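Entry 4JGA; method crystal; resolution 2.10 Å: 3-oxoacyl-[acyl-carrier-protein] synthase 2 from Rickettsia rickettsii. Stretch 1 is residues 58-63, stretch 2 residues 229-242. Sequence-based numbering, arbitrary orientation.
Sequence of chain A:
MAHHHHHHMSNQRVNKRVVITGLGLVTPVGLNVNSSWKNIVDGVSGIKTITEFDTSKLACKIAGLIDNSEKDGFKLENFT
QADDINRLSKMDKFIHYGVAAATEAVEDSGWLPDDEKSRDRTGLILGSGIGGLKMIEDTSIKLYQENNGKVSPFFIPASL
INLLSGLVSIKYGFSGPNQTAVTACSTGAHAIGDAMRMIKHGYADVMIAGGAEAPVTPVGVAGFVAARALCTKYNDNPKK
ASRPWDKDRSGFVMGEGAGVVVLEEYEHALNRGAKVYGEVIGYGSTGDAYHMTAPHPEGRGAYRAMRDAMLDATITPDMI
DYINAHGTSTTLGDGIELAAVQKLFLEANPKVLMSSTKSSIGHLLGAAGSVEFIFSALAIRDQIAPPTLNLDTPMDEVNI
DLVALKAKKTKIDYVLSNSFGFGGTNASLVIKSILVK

Stretch 1, residues 58-63: LACKIA
Stretch 2, residues 229-242: ALCTKYNDNPKKAS

A loop leading into a strand, residues 58-63, is clamped to the looping stretch 229-242 by the amide of one asparagine, with small apolar contacts packed beside it; 448 Å² is buried, both sides summed.

Asn235 takes chi1 -69° (m) and chi2 -34°, which brings the end of its side chain nearer to stretch 1 although its CA-to-CB bond points sideways. Asn235 ND2 donates to Ala59 O at 2.9 Å (164° at the hydrogen), while Asn235 OD1 accepts from Lys61 N, also at 2.9 Å (155°). An asparagine side chain carries a donor and an acceptor on one planar group, so it can serve the two peptide groups that flank Cys60. In register, Cys60 CA lies 4.7 Å from Thr232 CA, and Lys61 CA 5.8 Å from Asn235 CA. Backbone phi/psi run -71/-26 at Ala59, -107/127 at Cys60, -122/13 at Lys61 and -133/162 at Ile62, where the strand begins.

Asn235 sits in a type I turn from Tyr234 to Asn237, closed by Asn237 N to Tyr234 O at 3.0 Å. Its phi/psi is -61/-29, followed by -82/-15 at Asp236. Pro238 to Ala241 then have helical phi/psi.

The CA-to-CB bond of Ile62 points toward stretch 2, with chi1 57° (p) and chi2 167° (t). Its branched side chain reaches two neighbours: Ile62 CG2 lies 3.7 Å from Pro238 CB, and Ile62 CD1 meets the small Ala241 CB at 3.5 Å, an apolar contact. Buried Cys60 (chi1 180°, t) places CB 3.9 Å from Leu230 CD1; Leu230 is m, t. Thr232 (chi1 61°, p) is exposed, its CG2 3.9 Å from Ala59 CB. The CA-to-CB bond of Lys61 points sideways, and its m, t, t, m chain carries NZ back to its own stretch, where Lys61 NZ donates to Leu58 O at 2.9 Å.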

# COMPACT_ATOMS: atom_id res chain seq x y z
N LEU A 58 -12.69 21.34 17.94
CA LEU A 58 -12.00 21.28 16.65
C LEU A 58 -12.21 22.54 15.84
O LEU A 58 -13.33 23.00 15.68
CB LEU A 58 -12.50 20.09 15.85
CG LEU A 58 -12.14 18.74 16.48
CD1 LEU A 58 -12.88 17.63 15.76
CD2 LEU A 58 -10.62 18.55 16.47
N ALA A 59 -11.11 23.09 15.33
CA ALA A 59 -11.15 24.33 14.57
C ALA A 59 -11.81 24.17 13.21
O ALA A 59 -12.32 25.13 12.65
CB ALA A 59 -9.75 24.88 14.41
N CYS A 60 -11.78 22.95 12.66
CA CYS A 60 -12.53 22.63 11.43
C CYS A 60 -13.72 21.75 11.78
O CYS A 60 -13.57 20.75 12.45
CB CYS A 60 -11.67 21.92 10.40
SG CYS A 60 -12.58 21.50 8.88
N LYS A 61 -14.91 22.16 11.36
CA LYS A 61 -16.15 21.54 11.83
C LYS A 61 -16.97 20.98 10.68
O LYS A 61 -18.13 20.63 10.86
CB LYS A 61 -16.98 22.58 12.60
CG LYS A 61 -16.28 23.10 13.85
CD LYS A 61 -17.00 24.29 14.45
CE LYS A 61 -16.12 24.98 15.47
NZ LYS A 61 -15.85 24.13 16.66
N ILE A 62 -16.36 20.88 9.50
CA ILE A 62 -17.10 20.53 8.28
C ILE A 62 -16.36 19.45 7.50
O ILE A 62 -15.17 19.24 7.70
CB ILE A 62 -17.27 21.74 7.35
CG1 ILE A 62 -15.91 22.35 6.98
CG2 ILE A 62 -18.18 22.78 8.00
CD1 ILE A 62 -15.94 23.36 5.83
N ALA A 63 -17.07 18.79 6.61
CA ALA A 63 -16.48 17.74 5.80
C ALA A 63 -17.43 17.36 4.68
O ALA A 63 -18.63 17.62 4.76
CB ALA A 63 -16.15 16.51 6.66
N ALA A 229 -3.47 21.99 7.46
CA ALA A 229 -3.91 21.65 6.10
C ALA A 229 -5.37 22.08 5.78
O ALA A 229 -5.73 22.19 4.60
CB ALA A 229 -3.80 20.16 5.92
N LEU A 230 -6.19 22.29 6.81
CA LEU A 230 -7.64 22.45 6.61
C LEU A 230 -8.16 23.87 6.62
O LEU A 230 -7.71 24.71 7.41
CB LEU A 230 -8.43 21.64 7.66
CG LEU A 230 -8.13 20.15 7.78
CD1 LEU A 230 -9.16 19.47 8.69
CD2 LEU A 230 -8.13 19.45 6.42
N CYS A 231 -9.17 24.14 5.78
CA CYS A 231 -9.97 25.37 5.92
C CYS A 231 -10.73 25.43 7.26
O CYS A 231 -11.56 24.57 7.56
CB CYS A 231 -10.99 25.50 4.79
SG CYS A 231 -11.85 27.06 4.83
N THR A 232 -10.47 26.46 8.06
CA THR A 232 -11.12 26.60 9.36
C THR A 232 -11.96 27.88 9.45
O THR A 232 -12.52 28.17 10.49
CB THR A 232 -10.10 26.59 10.52
OG1 THR A 232 -9.21 27.67 10.37
CG2 THR A 232 -9.28 25.29 10.54
N LYS A 233 -12.06 28.61 8.34
CA LYS A 233 -12.73 29.90 8.29
C LYS A 233 -14.17 29.88 7.67
O LYS A 233 -14.85 30.90 7.68
CB LYS A 233 -11.85 30.90 7.49
N TYR A 234 -14.64 28.76 7.15
CA TYR A 234 -15.98 28.71 6.56
C TYR A 234 -16.89 27.70 7.28
O TYR A 234 -17.80 27.14 6.64
CB TYR A 234 -15.91 28.33 5.09
CG TYR A 234 -15.51 29.46 4.15
CD1 TYR A 234 -14.18 29.77 3.95
CD2 TYR A 234 -16.47 30.18 3.45
CE1 TYR A 234 -13.80 30.78 3.10
CE2 TYR A 234 -16.11 31.19 2.57
CZ TYR A 234 -14.76 31.48 2.40
OH TYR A 234 -14.37 32.47 1.56
N ASN A 235 -16.70 27.49 8.58
CA ASN A 235 -17.55 26.55 9.33
C ASN A 235 -19.05 26.92 9.34
O ASN A 235 -19.90 26.03 9.41
CB ASN A 235 -17.08 26.39 10.78
CG ASN A 235 -15.75 25.67 10.89
OD1 ASN A 235 -15.42 24.77 10.10
ND2 ASN A 235 -14.99 26.03 11.91
N ASP A 236 -19.36 28.20 9.25
CA ASP A 236 -20.75 28.67 9.16
C ASP A 236 -21.34 28.59 7.77
O ASP A 236 -22.56 28.65 7.62
CB ASP A 236 -20.84 30.10 9.65
CG ASP A 236 -20.42 30.23 11.11
OD1 ASP A 236 -20.66 29.28 11.87
OD2 ASP A 236 -19.84 31.25 11.50
N ASN A 237 -20.50 28.43 6.75
CA ASN A 237 -20.97 28.29 5.37
C ASN A 237 -20.19 27.19 4.66
O ASN A 237 -19.38 27.48 3.79
CB ASN A 237 -20.79 29.61 4.60
CG ASN A 237 -21.62 30.74 5.15
OD1 ASN A 237 -22.61 31.12 4.56
ND2 ASN A 237 -21.20 31.30 6.29
N PRO A 238 -20.43 25.93 5.06
CA PRO A 238 -19.64 24.78 4.61
C PRO A 238 -19.49 24.67 3.09
O PRO A 238 -18.41 24.33 2.62
CB PRO A 238 -20.40 23.57 5.16
CG PRO A 238 -21.24 24.09 6.26
CD PRO A 238 -21.49 25.54 6.02
N LYS A 239 -20.55 24.96 2.35
CA LYS A 239 -20.52 24.78 0.90
C LYS A 239 -19.65 25.80 0.20
O LYS A 239 -19.42 25.68 -0.99
CB LYS A 239 -21.91 24.86 0.29
CG LYS A 239 -22.91 23.79 0.71
CD LYS A 239 -24.26 24.21 0.11
CE LYS A 239 -25.42 23.32 0.47
NZ LYS A 239 -25.24 21.94 -0.03
N LYS A 240 -19.19 26.81 0.92
CA LYS A 240 -18.31 27.84 0.36
C LYS A 240 -16.82 27.61 0.66
O LYS A 240 -15.97 28.34 0.16
CB LYS A 240 -18.73 29.20 0.88
CG LYS A 240 -20.08 29.64 0.33
CD LYS A 240 -20.59 30.91 0.99
CE LYS A 240 -19.78 32.15 0.63
NZ LYS A 240 -20.09 32.65 -0.74
N ALA A 241 -16.51 26.61 1.48
CA ALA A 241 -15.14 26.41 2.01
C ALA A 241 -14.14 26.00 0.95
O ALA A 241 -13.02 26.52 0.93
CB ALA A 241 -15.15 25.37 3.13
N SER A 242 -14.53 25.04 0.13
CA SER A 242 -13.60 24.43 -0.83
C SER A 242 -13.66 25.28 -2.12
O SER A 242 -14.63 25.21 -2.88
CB SER A 242 -13.97 22.98 -1.07
OG SER A 242 -13.00 22.32 -1.84